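GTPase HflX (Sulfolobus solfataricus P2, PDB 2QTF) hydrolyses GTP, for which it is specific, and associates with the 50S ribosomal subunit, possibly acting in protein synthesis or ribosome biogenesis. Local coordinates at residues 1-6 / 26-31; 6-11 / 61-66; 103-108 / 158-163; 180-185 / 258-263; 222-227 / 347-352. All blocks are in the same frame, centred on the assembly; numbering follows the deposited sequence.

How the contacts relate
From the N terminus, contact 1 closes a short loop by pairing strand 2-7 with strand 25-31 across helix 13-22. Contact 2 starts on the same first strand, sharing Leu6, and returns at strand 59-62, so the two cross along the chain; three neighbouring strands of the parallel N-terminal sheet are tied together. Contact 3 follows in series and pairs two long helices of the middle region. Contact 4 then opens the G domain by joining strand 181-185 to strand 260-266. Before it closes, contact 5 leaves from the hairpin at 222-227, and it ends on helix 341-355. Contacts 4 and 5 therefore cross, and they touch through Ile182, Ala260 and Leu351.

Contact 1: 1-6 / 26-31; sequences MKTAAL and KVTSIY
With OG1 held between its own backbone N and carbonyl carbon (chi1 58°), Thr28 lays its methyl CG2 4.0 Å from CG2 of Thr3, the two side chains crossing obliquely. Ser29 adopts the same crowded position and sets OG 3.6 Å from Ala5 CB, so that small side chains meet here on both strands. The parallel pairs run Thr3 with Lys26 and Ala4 with Val27, then Ala5 with Ser29 and Leu6 with Ile30, so Thr28 is the extra residue of a beta bulge. There Ala4 O takes a firm bond from Thr28 N, 2.7 Å away, and a weak one from Ser29 N. Around the bulge the ladder is regular: Lys26 N to Lys2 O, Ala4 N to Lys26 O, Leu6 N to Ser29 O, nearly straight at 172°, and Tyr31 N to Leu6 O. Leu6 CB meets Val27 CG1 at 4.0 Å on the face covered by helix 13-22, the helix of this beta-alpha-beta crossover. Met1 bends at its last torsion to bring CE 3.7 Å from Lys26 CB. Main-chain bonds thus supply most of the grip, while Ser29 OG, buried with no partner in the model, is likely to exact a small polar cost at the bulge.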
# COMPACT_ATOMS: atom_id res chain seq x y z
N MET A 1 -7.00 -14.75 -9.93
CA MET A 1 -6.15 -14.15 -8.83
C MET A 1 -6.93 -14.38 -7.52
O MET A 1 -8.08 -14.86 -7.61
CB MET A 1 -5.83 -12.67 -9.15
CG MET A 1 -5.81 -11.75 -7.96
SD MET A 1 -5.95 -9.96 -8.30
CE MET A 1 -7.46 -9.88 -9.30
N LYS A 2 -6.34 -14.13 -6.32
CA LYS A 2 -6.97 -14.57 -5.02
C LYS A 2 -8.19 -13.77 -4.78
O LYS A 2 -8.19 -12.58 -4.99
CB LYS A 2 -6.00 -14.49 -3.82
CG LYS A 2 -4.61 -15.11 -4.15
CD LYS A 2 -3.73 -15.36 -2.91
CE LYS A 2 -2.84 -14.20 -2.61
NZ LYS A 2 -2.06 -14.46 -1.28
N THR A 3 -9.25 -14.42 -4.28
CA THR A 3 -10.55 -13.80 -4.12
C THR A 3 -10.72 -13.62 -2.62
O THR A 3 -10.30 -14.47 -1.84
CB THR A 3 -11.67 -14.76 -4.63
OG1 THR A 3 -11.33 -16.06 -4.15
CG2 THR A 3 -11.61 -14.89 -6.22
N ALA A 4 -11.33 -12.51 -2.22
CA ALA A 4 -11.53 -12.33 -0.77
C ALA A 4 -13.00 -12.00 -0.53
O ALA A 4 -13.64 -11.30 -1.37
CB ALA A 4 -10.65 -11.20 -0.22
N ALA A 5 -13.50 -12.46 0.62
CA ALA A 5 -14.73 -11.92 1.22
C ALA A 5 -14.28 -10.84 2.25
O ALA A 5 -13.49 -11.18 3.15
CB ALA A 5 -15.53 -13.08 1.99
N LEU A 6 -14.75 -9.59 2.13
CA LEU A 6 -14.27 -8.48 3.01
C LEU A 6 -15.39 -8.06 3.98
O LEU A 6 -16.48 -7.74 3.53
CB LEU A 6 -13.80 -7.30 2.14
CG LEU A 6 -13.44 -5.98 2.85
CD1 LEU A 6 -12.21 -6.20 3.75
CD2 LEU A 6 -13.24 -4.85 1.74
N LYS A 26 -8.71 -9.95 -5.21
CA LYS A 26 -9.94 -9.42 -5.77
C LYS A 26 -11.08 -9.49 -4.71
O LYS A 26 -11.30 -10.54 -4.14
CB LYS A 26 -10.32 -10.29 -7.00
CG LYS A 26 -11.61 -9.74 -7.70
CD LYS A 26 -12.00 -10.52 -9.03
CE LYS A 26 -13.09 -9.69 -9.88
NZ LYS A 26 -13.17 -10.12 -11.38
N VAL A 27 -11.75 -8.39 -4.41
CA VAL A 27 -12.80 -8.41 -3.40
C VAL A 27 -14.04 -8.94 -4.07
O VAL A 27 -14.55 -8.27 -5.01
CB VAL A 27 -13.14 -7.04 -2.92
CG1 VAL A 27 -14.33 -7.10 -1.87
CG2 VAL A 27 -11.79 -6.31 -2.31
N THR A 28 -14.47 -10.13 -3.69
CA THR A 28 -15.64 -10.68 -4.38
C THR A 28 -16.92 -10.61 -3.62
O THR A 28 -17.98 -10.84 -4.21
CB THR A 28 -15.46 -12.04 -4.99
OG1 THR A 28 -15.06 -12.99 -3.99
CG2 THR A 28 -14.41 -12.00 -6.15
N SER A 29 -16.86 -10.33 -2.32
CA SER A 29 -18.06 -9.92 -1.62
C SER A 29 -17.69 -9.06 -0.44
O SER A 29 -16.54 -9.11 0.01
CB SER A 29 -18.81 -11.16 -1.17
OG SER A 29 -17.99 -11.91 -0.37
N ILE A 30 -18.65 -8.28 0.04
CA ILE A 30 -18.39 -7.26 1.01
C ILE A 30 -19.56 -7.23 1.99
O ILE A 30 -20.74 -7.18 1.57
CB ILE A 30 -18.27 -5.85 0.38
CG1 ILE A 30 -17.24 -5.84 -0.73
CG2 ILE A 30 -17.93 -4.79 1.41
CD1 ILE A 30 -17.15 -4.51 -1.56
N TYR A 31 -19.26 -7.17 3.27
CA TYR A 31 -20.33 -7.16 4.26
C TYR A 31 -19.95 -6.12 5.23
O TYR A 31 -18.73 -5.91 5.40
CB TYR A 31 -20.36 -8.50 4.95
CG TYR A 31 -20.59 -9.66 4.04
CD1 TYR A 31 -21.89 -10.05 3.67
CD2 TYR A 31 -19.51 -10.44 3.59
CE1 TYR A 31 -22.09 -11.17 2.80
CE2 TYR A 31 -19.70 -11.53 2.77
CZ TYR A 31 -21.02 -11.88 2.38
OH TYR A 31 -21.22 -13.00 1.60

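Contact 2: 6-11 / 61-66; sequences LFVSKE and IIFEQL
Phe7 O is held by a single bond, but a very good one: Phe63 N donates to it over 2.7 Å, with an N-H...O angle of 173° and the donor almost on the C=O axis. One step earlier Phe7 N gives to Ile61 O at 2.9 Å. Together they make the parallel ladder that pairs Leu6 with Ile61 and Phe7 with Ile62. Ile61 O also lies at the edge of the Phe7 ring, near its plane. The beta-branched isoleucines suit an extended strand in a buried sheet. Leu6 reaches across with its CD1 branch, which comes 3.9 Å from Ile61 CG2. Beyond the strands, Val8 and Phe63 lie side by side, pointing the same way. Val8 CG2, anti to the backbone N, packs 3.8 Å from Phe63 CB.

Phe63 is the centre of an inverse gamma turn, with a weak bond from Glu64 N to Ile62 O, and the chain bends away from the first strand here. As the backbones part, water 1 bridges them, accepting from Ser9 N at 2.9 Å and donating to Phe63 O at 3.0 Å; it sits in the plane of the Phe63 ring, at its edge. The ring itself projects among Ala16 and Leu19 of helix 13-22 and Leu89 of helix 86-97. On the other face Ile62 touches Ile74 of helix 68-78 and Phe7 stacks on Tyr31, so that strands 2-7 and 59-62 form the middle of a parallel sheet with helices packed on both its faces.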
# COMPACT_ATOMS: atom_id res chain seq x y z
N LEU A 6 -14.75 -9.59 2.13
CA LEU A 6 -14.27 -8.48 3.01
C LEU A 6 -15.39 -8.06 3.98
O LEU A 6 -16.48 -7.74 3.53
CB LEU A 6 -13.80 -7.30 2.14
CG LEU A 6 -13.44 -5.98 2.85
CD1 LEU A 6 -12.21 -6.20 3.75
CD2 LEU A 6 -13.24 -4.85 1.74
N PHE A 7 -15.13 -8.05 5.28
CA PHE A 7 -15.97 -7.38 6.25
C PHE A 7 -15.38 -6.08 6.67
O PHE A 7 -14.23 -6.04 7.18
CB PHE A 7 -16.12 -8.27 7.51
CG PHE A 7 -16.90 -9.50 7.24
CD1 PHE A 7 -18.22 -9.61 7.69
CD2 PHE A 7 -16.38 -10.51 6.41
CE1 PHE A 7 -18.94 -10.76 7.41
CE2 PHE A 7 -17.12 -11.66 6.09
CZ PHE A 7 -18.43 -11.77 6.62
N VAL A 8 -16.16 -5.00 6.52
CA VAL A 8 -15.64 -3.64 6.74
C VAL A 8 -16.80 -2.66 7.02
O VAL A 8 -17.86 -2.81 6.42
CB VAL A 8 -14.80 -3.16 5.45
CG1 VAL A 8 -15.66 -3.09 4.21
CG2 VAL A 8 -14.10 -1.82 5.65
N SER A 9 -16.59 -1.65 7.85
CA SER A 9 -17.64 -0.61 8.09
C SER A 9 -17.78 0.27 6.82
O SER A 9 -16.83 0.36 5.97
CB SER A 9 -17.16 0.28 9.22
OG SER A 9 -16.08 1.10 8.74
N LYS A 10 -18.91 0.99 6.65
CA LYS A 10 -19.04 1.78 5.45
C LYS A 10 -18.06 2.91 5.44
O LYS A 10 -17.65 3.35 4.38
CB LYS A 10 -20.51 2.26 5.21
CG LYS A 10 -21.34 1.16 4.50
CD LYS A 10 -21.28 1.39 2.98
CE LYS A 10 -21.65 0.20 2.18
NZ LYS A 10 -21.37 0.45 0.75
N GLU A 11 -17.65 3.34 6.62
CA GLU A 11 -16.75 4.41 6.82
C GLU A 11 -15.40 4.03 6.17
O GLU A 11 -14.78 4.86 5.47
CB GLU A 11 -16.60 4.62 8.33
CG GLU A 11 -15.30 5.33 8.71
CD GLU A 11 -15.21 5.91 10.12
OE1 GLU A 11 -15.47 5.22 11.17
OE2 GLU A 11 -14.80 7.11 10.15
N ILE A 61 -11.21 -11.65 4.86
CA ILE A 61 -10.51 -10.49 5.35
C ILE A 61 -11.45 -9.66 6.22
O ILE A 61 -12.54 -9.31 5.77
CB ILE A 61 -9.92 -9.61 4.16
CG1 ILE A 61 -8.95 -10.49 3.33
CG2 ILE A 61 -9.16 -8.35 4.73
CD1 ILE A 61 -8.50 -9.80 2.02
N ILE A 62 -11.04 -9.39 7.45
CA ILE A 62 -11.85 -8.61 8.38
C ILE A 62 -11.12 -7.31 8.66
O ILE A 62 -10.00 -7.30 9.15
CB ILE A 62 -12.17 -9.44 9.63
CG1 ILE A 62 -13.09 -10.68 9.23
CG2 ILE A 62 -12.88 -8.53 10.65
CD1 ILE A 62 -13.06 -11.76 10.30
N PHE A 63 -11.71 -6.19 8.27
CA PHE A 63 -11.02 -4.95 8.47
C PHE A 63 -11.21 -4.43 9.88
O PHE A 63 -11.86 -3.42 10.04
CB PHE A 63 -11.42 -3.93 7.38
CG PHE A 63 -10.37 -2.85 7.17
CD1 PHE A 63 -9.13 -3.14 6.58
CD2 PHE A 63 -10.61 -1.55 7.64
CE1 PHE A 63 -8.17 -2.09 6.42
CE2 PHE A 63 -9.68 -0.51 7.47
CZ PHE A 63 -8.47 -0.76 6.85
N GLU A 64 -10.60 -5.08 10.87
CA GLU A 64 -10.66 -4.72 12.29
C GLU A 64 -9.46 -5.42 12.87
O GLU A 64 -8.89 -6.30 12.22
CB GLU A 64 -11.90 -5.36 12.94
CG GLU A 64 -12.90 -4.38 13.58
CD GLU A 64 -12.29 -3.37 14.56
OE1 GLU A 64 -12.99 -2.35 14.82
OE2 GLU A 64 -11.13 -3.56 15.06
N GLN A 65 -9.15 -5.19 14.13
CA GLN A 65 -8.19 -6.01 14.76
C GLN A 65 -8.89 -7.13 15.51
O GLN A 65 -9.67 -6.83 16.46
CB GLN A 65 -7.28 -5.14 15.65
CG GLN A 65 -6.16 -5.91 16.32
CD GLN A 65 -5.22 -4.99 17.13
OE1 GLN A 65 -5.13 -3.77 16.87
NE2 GLN A 65 -4.53 -5.58 18.15
N LEU A 66 -8.60 -8.39 15.18
CA LEU A 66 -9.26 -9.60 15.82
C LEU A 66 -8.54 -9.95 17.08
O LEU A 66 -7.32 -9.85 17.16
CB LEU A 66 -9.28 -10.90 14.92
CG LEU A 66 -10.14 -10.86 13.70
CD1 LEU A 66 -10.01 -12.13 12.82
CD2 LEU A 66 -11.65 -10.51 14.09
O HOH W 1 -14.12 -1.61 9.30

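Contact 3: 103-108 / 158-163; sequences AKMQIE and KELESI
This is a helix-helix contact near the surface, made by two long antiparallel helices of the middle region, 101-121 and 145-164. Their short segments cross at -147° with axes 10.5 Å apart, and the wide spacing is filled by long side chains. Met105 does most of the work: flexible and apolar, it is well suited to span such a gap. Its chain bends at the last torsion (chi3 78°), so that CE comes 3.5 Å from Glu159 CB and also lies beside the carboxylate oxygen OE1. SD meets CD1 of Ile163 tip to tip at 3.7 Å, although Ile163 is poorly ordered, while CB rests 3.9 Å from Leu160 CD2. Gln106 folds at chi2 (-78°) and crosses Leu160 obliquely, bringing OE1 3.6 Å from CD1. It also touches Asp246 and Val250 of helix 245-253. An alanine at Gln106 would remove the amide and CG, and would probably thin the packing on both methyls of Leu160 and weaken this link to helix 245-253. A salt bridge from Glu108 to Arg152 joins the same two helices. Within the segments themselves the contact relies on van der Waals packing, with no directional bond between them to fix the register closely.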
# COMPACT_ATOMS: atom_id res chain seq x y z
N ALA A 103 13.57 -4.90 5.40
CA ALA A 103 12.13 -4.76 5.46
C ALA A 103 11.55 -6.17 5.62
O ALA A 103 10.63 -6.39 6.43
CB ALA A 103 11.62 -4.13 4.16
N LYS A 104 12.08 -7.15 4.90
CA LYS A 104 11.56 -8.50 5.06
C LYS A 104 11.66 -9.03 6.51
O LYS A 104 10.79 -9.79 6.97
CB LYS A 104 12.28 -9.47 4.12
CG LYS A 104 11.95 -9.16 2.62
CD LYS A 104 10.45 -9.27 2.34
CE LYS A 104 10.18 -9.96 0.97
NZ LYS A 104 8.65 -10.20 0.91
N MET A 105 12.79 -8.73 7.17
CA MET A 105 12.98 -9.05 8.55
C MET A 105 12.00 -8.31 9.46
O MET A 105 11.51 -8.90 10.44
CB MET A 105 14.45 -8.70 8.91
CG MET A 105 15.48 -9.79 8.32
SD MET A 105 17.15 -9.04 8.64
CE MET A 105 17.11 -9.50 10.34
N GLN A 106 11.76 -7.00 9.20
CA GLN A 106 10.83 -6.28 10.11
C GLN A 106 9.42 -6.86 9.93
O GLN A 106 8.61 -6.86 10.87
CB GLN A 106 10.69 -4.80 9.75
CG GLN A 106 11.95 -4.00 10.13
CD GLN A 106 12.04 -3.66 11.64
OE1 GLN A 106 13.00 -3.00 12.05
NE2 GLN A 106 11.14 -4.14 12.43
N ILE A 107 9.08 -7.24 8.69
CA ILE A 107 7.72 -7.80 8.44
C ILE A 107 7.60 -9.16 9.15
O ILE A 107 6.63 -9.46 9.81
CB ILE A 107 7.47 -7.96 6.86
CG1 ILE A 107 7.35 -6.52 6.26
CG2 ILE A 107 6.13 -8.88 6.61
CD1 ILE A 107 7.68 -6.39 4.77
N GLU A 108 8.61 -10.00 9.04
CA GLU A 108 8.50 -11.29 9.65
C GLU A 108 8.46 -11.13 11.21
O GLU A 108 7.73 -11.87 11.91
CB GLU A 108 9.75 -12.14 9.34
CG GLU A 108 9.43 -13.54 10.06
CD GLU A 108 10.44 -14.57 9.88
OE1 GLU A 108 10.10 -15.72 10.31
OE2 GLU A 108 11.55 -14.23 9.32
N LYS A 158 17.93 -9.08 17.27
CA LYS A 158 19.40 -9.05 17.22
C LYS A 158 19.98 -8.64 15.89
O LYS A 158 20.70 -7.65 15.81
CB LYS A 158 20.01 -10.34 17.80
CG LYS A 158 19.62 -10.43 19.29
CD LYS A 158 20.24 -11.64 20.10
CE LYS A 158 20.08 -11.42 21.62
NZ LYS A 158 20.50 -12.61 22.54
N GLU A 159 19.65 -9.37 14.83
CA GLU A 159 20.14 -8.98 13.53
C GLU A 159 19.68 -7.62 13.08
O GLU A 159 20.46 -6.92 12.41
CB GLU A 159 19.78 -10.02 12.51
CG GLU A 159 19.89 -11.40 13.13
CD GLU A 159 19.66 -12.50 12.13
OE1 GLU A 159 18.81 -12.31 11.22
OE2 GLU A 159 20.33 -13.56 12.26
N LEU A 160 18.45 -7.21 13.42
CA LEU A 160 18.02 -5.87 13.01
C LEU A 160 18.89 -4.79 13.69
O LEU A 160 19.31 -3.81 13.03
CB LEU A 160 16.54 -5.59 13.29
CG LEU A 160 15.63 -6.29 12.25
CD1 LEU A 160 14.19 -6.33 12.83
CD2 LEU A 160 15.69 -5.58 10.91
N GLU A 161 19.15 -4.96 14.98
CA GLU A 161 19.93 -3.98 15.70
C GLU A 161 21.34 -3.90 15.10
O GLU A 161 21.92 -2.84 15.02
CB GLU A 161 19.95 -4.29 17.19
CG GLU A 161 20.27 -3.05 18.02
CD GLU A 161 19.28 -1.89 17.78
OE1 GLU A 161 18.14 -2.11 17.19
OE2 GLU A 161 19.66 -0.75 18.19
N SER A 162 21.85 -5.03 14.63
CA SER A 162 23.15 -5.10 14.02
C SER A 162 23.21 -4.59 12.55
O SER A 162 24.27 -4.22 12.04
CB SER A 162 23.70 -6.53 14.18
OG SER A 162 24.34 -6.97 13.01
N ILE A 163 22.08 -4.55 11.87
CA ILE A 163 22.00 -3.83 10.61
C ILE A 163 22.01 -2.33 10.85
O ILE A 163 22.63 -1.58 10.10
CB ILE A 163 20.71 -4.22 9.82
CG1 ILE A 163 20.91 -5.59 9.16
CG2 ILE A 163 20.36 -3.13 8.79
CD1 ILE A 163 19.66 -6.42 9.09

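Contact 4: 180-185 / 258-263; sequences PSIGIV and SDALIL
Ser181 N donates to Asp259 OD2 at 2.9 Å, using the anti lone pair of the carboxylate, and the rest of Ser181 returns the grip. Its carbonyl O accepts twice: from Asp259 N, which lies above the carbonyl plane, and from Ala260 N, nearly along the C=O axis. Asp259 N is shared with Ser181 OG at 3.2 Å, since the hydroxyl sits between its own N and carbonyl carbon (chi1 60°). A short aspartate and a serine can therefore tie the start of both strands. Beyond them the parallel ladder is regular, with Gly183 N to Ala260 O, Ile262 N to Gly183 O at 2.7 Å, and Val185 N to Ile262 O. These strands lie in the core of the P-loop GTPase domain: 181-185 runs directly into the GTP-binding loop inferred for Gly186 to Thr193, and strand 226-232 flanks it on its other edge. Glycine suits position 183, because a beta carbon there would lie only 3.1 Å from Ser258 OG and equally near Leu261 CD2. On the opposite face the side chains of Ile182 and Ile262 cross obliquely, Ile182 CG2 3.6 Å from Ile262 CG1. Leu351 of helix 341-355 covers Ile182 and Ala260, and Leu195 of helix 192-200 covers Ile262. Back on the face of Gly183, Val185 CG2 meets Leu263 CD1 at 3.9 Å, the side chains at about a right angle, and Leu261 and Leu263 pack on Leu285 and Phe282 of helix 271-288.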
# COMPACT_ATOMS: atom_id res chain seq x y z
N PRO A 180 17.47 3.97 -15.67
CA PRO A 180 16.86 4.72 -14.56
C PRO A 180 15.63 4.05 -13.90
O PRO A 180 14.86 3.41 -14.59
CB PRO A 180 16.50 6.04 -15.21
CG PRO A 180 16.25 5.72 -16.62
CD PRO A 180 17.28 4.67 -16.96
N SER A 181 15.49 4.13 -12.57
CA SER A 181 14.34 3.58 -11.90
C SER A 181 13.45 4.71 -11.37
O SER A 181 13.91 5.68 -10.83
CB SER A 181 14.73 2.60 -10.78
OG SER A 181 15.48 3.40 -9.92
N ILE A 182 12.14 4.59 -11.64
CA ILE A 182 11.22 5.64 -11.26
C ILE A 182 10.20 4.97 -10.35
O ILE A 182 9.50 4.08 -10.77
CB ILE A 182 10.58 6.27 -12.48
CG1 ILE A 182 11.72 6.92 -13.34
CG2 ILE A 182 9.59 7.41 -12.07
CD1 ILE A 182 11.20 7.81 -14.49
N GLY A 183 10.19 5.40 -9.10
CA GLY A 183 9.27 4.83 -8.11
C GLY A 183 7.96 5.64 -8.05
O GLY A 183 7.95 6.86 -8.10
N ILE A 184 6.83 4.94 -7.96
CA ILE A 184 5.53 5.59 -7.85
C ILE A 184 5.15 5.54 -6.38
O ILE A 184 4.99 4.41 -5.79
CB ILE A 184 4.49 4.78 -8.67
CG1 ILE A 184 4.88 4.92 -10.19
CG2 ILE A 184 2.98 5.37 -8.51
CD1 ILE A 184 4.18 3.94 -11.14
N VAL A 185 4.90 6.73 -5.81
CA VAL A 185 4.48 6.88 -4.42
C VAL A 185 3.21 7.71 -4.31
O VAL A 185 2.75 8.33 -5.30
CB VAL A 185 5.59 7.56 -3.57
CG1 VAL A 185 6.81 6.65 -3.59
CG2 VAL A 185 5.94 8.98 -4.20
N SER A 258 15.26 4.48 -5.82
CA SER A 258 14.84 4.84 -7.16
C SER A 258 15.55 6.17 -7.51
O SER A 258 15.86 6.98 -6.62
CB SER A 258 13.28 4.91 -7.20
OG SER A 258 12.78 3.55 -7.10
N ASP A 259 15.82 6.42 -8.79
CA ASP A 259 16.51 7.64 -9.26
C ASP A 259 15.61 8.84 -9.22
O ASP A 259 16.02 10.01 -9.06
CB ASP A 259 16.96 7.37 -10.74
CG ASP A 259 17.98 6.33 -10.76
OD1 ASP A 259 18.88 6.41 -9.94
OD2 ASP A 259 17.88 5.36 -11.48
N ALA A 260 14.31 8.58 -9.38
CA ALA A 260 13.29 9.66 -9.29
C ALA A 260 11.96 9.08 -8.82
O ALA A 260 11.85 7.87 -8.79
CB ALA A 260 13.05 10.33 -10.74
N LEU A 261 10.96 9.92 -8.55
CA LEU A 261 9.65 9.40 -8.09
C LEU A 261 8.57 10.12 -8.83
O LEU A 261 8.71 11.34 -9.23
CB LEU A 261 9.45 9.75 -6.58
CG LEU A 261 10.44 9.17 -5.57
CD1 LEU A 261 10.17 9.75 -4.13
CD2 LEU A 261 10.53 7.66 -5.61
N ILE A 262 7.47 9.42 -8.95
CA ILE A 262 6.22 10.03 -9.39
C ILE A 262 5.34 10.03 -8.17
O ILE A 262 5.06 8.96 -7.66
CB ILE A 262 5.53 9.19 -10.50
CG1 ILE A 262 6.45 9.18 -11.79
CG2 ILE A 262 4.02 9.62 -10.71
CD1 ILE A 262 6.00 8.13 -12.94
N LEU A 263 4.87 11.23 -7.75
CA LEU A 263 3.94 11.38 -6.64
C LEU A 263 2.57 11.60 -7.13
O LEU A 263 2.25 12.56 -7.86
CB LEU A 263 4.31 12.57 -5.73
CG LEU A 263 3.35 12.90 -4.59
CD1 LEU A 263 3.36 11.81 -3.49
CD2 LEU A 263 3.86 14.29 -3.93

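Contact 5: 222-227 / 347-352; sequences PINNRK and KIYQLA
Ile348 opens the contact by pressing its CG2 methyl on CD1 of Ile223 at 3.5 Å, tighter than usual for two carbons. Tyr349 follows, with CG anti to the backbone N (chi1 -175°), which sends the ring out over the type II' turn from Ile223 to Arg226. Asn224 ND2 lies 3.3 Å above the plane of the Tyr349 ring and over its centre, with the amide turned 80° to the ring, a geometry consistent with an N-H...pi approach. Its OD1 is meanwhile held by Arg345. At the ring's far end Tyr349 OH donates to an in-plane lone pair of Asn225 OD1, with 2.7 Å between the oxygens, and water 2 joins Asn225 ND2 to the same hydroxyl by a weak second link. The extended chain of Arg226 crosses the Tyr349 side chain at about a right angle, CD 3.6 Å from Tyr349 CE1. A leucine at Tyr349 would lose the hydroxyl and the flat face, and is likely to loosen the turn's hold on the helix. One turn later the small Ala352 lets Arg226 CD approach its CB to 4.3 Å. Helix 341-355 thus lies against the hairpin of strands 218-223 and 226-232, with Ile223, Ile348 and Ala352 gathered round Ile228, while Leu351 reaches Phe328 on strand 327-332.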
# COMPACT_ATOMS: atom_id res chain seq x y z
N PRO A 222 9.98 0.38 -22.54
CA PRO A 222 10.66 1.21 -23.54
C PRO A 222 9.87 2.50 -23.76
O PRO A 222 8.63 2.42 -23.83
CB PRO A 222 10.60 0.30 -24.78
CG PRO A 222 9.29 -0.49 -24.68
CD PRO A 222 9.12 -0.68 -23.14
N ILE A 223 10.49 3.66 -23.76
CA ILE A 223 9.82 4.84 -24.21
C ILE A 223 10.77 5.48 -25.22
O ILE A 223 11.90 5.70 -24.91
CB ILE A 223 9.47 5.85 -23.08
CG1 ILE A 223 8.52 5.18 -22.07
CG2 ILE A 223 8.77 7.09 -23.70
CD1 ILE A 223 8.16 6.13 -20.71
N ASN A 224 10.33 5.64 -26.47
CA ASN A 224 11.25 6.01 -27.54
C ASN A 224 12.43 5.05 -27.58
O ASN A 224 12.23 3.88 -27.69
CB ASN A 224 11.65 7.49 -27.42
CG ASN A 224 10.44 8.42 -27.48
OD1 ASN A 224 9.45 8.12 -28.23
ND2 ASN A 224 10.38 9.43 -26.56
N ASN A 225 13.62 5.55 -27.41
CA ASN A 225 14.80 4.70 -27.46
C ASN A 225 15.36 4.45 -26.05
O ASN A 225 16.52 4.13 -25.94
CB ASN A 225 15.87 5.41 -28.30
CG ASN A 225 16.21 6.80 -27.76
OD1 ASN A 225 15.42 7.44 -27.04
ND2 ASN A 225 17.40 7.30 -28.11
N ARG A 226 14.58 4.63 -25.00
CA ARG A 226 15.14 4.45 -23.64
C ARG A 226 14.36 3.42 -22.91
O ARG A 226 13.12 3.32 -23.08
CB ARG A 226 15.09 5.73 -22.84
CG ARG A 226 16.13 6.69 -23.33
CD ARG A 226 16.17 7.89 -22.42
NE ARG A 226 16.84 8.97 -23.13
CZ ARG A 226 18.14 9.21 -23.04
NH1 ARG A 226 18.88 8.44 -22.25
NH2 ARG A 226 18.68 10.21 -23.72
N LYS A 227 15.06 2.66 -22.08
CA LYS A 227 14.42 1.64 -21.27
C LYS A 227 14.35 2.24 -19.85
O LYS A 227 15.35 2.81 -19.41
CB LYS A 227 15.25 0.36 -21.42
CG LYS A 227 14.85 -0.79 -20.55
CD LYS A 227 15.57 -2.16 -20.96
CE LYS A 227 15.19 -3.30 -19.92
NZ LYS A 227 16.03 -4.56 -20.07
N LYS A 347 6.77 13.24 -20.42
CA LYS A 347 7.51 13.74 -19.22
C LYS A 347 8.40 12.65 -18.58
O LYS A 347 9.51 12.95 -18.18
CB LYS A 347 6.56 14.28 -18.17
CG LYS A 347 5.81 15.50 -18.68
CD LYS A 347 6.81 16.70 -18.69
CE LYS A 347 6.12 17.94 -19.37
NZ LYS A 347 7.12 18.95 -19.07
N ILE A 348 7.96 11.42 -18.55
CA ILE A 348 8.83 10.32 -18.10
C ILE A 348 10.05 10.11 -18.96
O ILE A 348 11.19 10.00 -18.47
CB ILE A 348 8.02 9.04 -18.01
CG1 ILE A 348 7.07 9.17 -16.77
CG2 ILE A 348 8.96 7.86 -17.80
CD1 ILE A 348 6.01 8.12 -16.81
N TYR A 349 9.85 10.15 -20.28
CA TYR A 349 11.01 10.20 -21.19
C TYR A 349 11.94 11.39 -20.88
O TYR A 349 13.18 11.27 -20.84
CB TYR A 349 10.55 10.27 -22.71
CG TYR A 349 11.77 10.19 -23.63
CD1 TYR A 349 12.42 8.94 -23.83
CD2 TYR A 349 12.24 11.31 -24.26
CE1 TYR A 349 13.55 8.84 -24.67
CE2 TYR A 349 13.37 11.24 -25.12
CZ TYR A 349 14.00 10.01 -25.31
OH TYR A 349 15.10 9.95 -26.12
N GLN A 350 11.41 12.56 -20.70
CA GLN A 350 12.29 13.70 -20.51
C GLN A 350 13.03 13.56 -19.17
O GLN A 350 14.17 13.96 -19.02
CB GLN A 350 11.50 14.99 -20.43
CG GLN A 350 10.84 15.57 -21.73
CD GLN A 350 9.70 16.61 -21.41
OE1 GLN A 350 9.81 17.40 -20.43
NE2 GLN A 350 8.60 16.57 -22.20
N LEU A 351 12.35 13.01 -18.16
CA LEU A 351 13.01 12.79 -16.84
C LEU A 351 14.13 11.78 -17.03
O LEU A 351 15.23 11.95 -16.53
CB LEU A 351 11.95 12.26 -15.85
CG LEU A 351 12.36 11.83 -14.42
CD1 LEU A 351 13.20 12.92 -13.75
CD2 LEU A 351 10.92 11.63 -13.71
N ALA A 352 13.85 10.73 -17.78
CA ALA A 352 14.79 9.61 -18.00
C ALA A 352 16.05 10.12 -18.76
O ALA A 352 17.21 9.80 -18.41
CB ALA A 352 14.14 8.42 -18.70
O HOH W 2 18.22 10.10 -27.58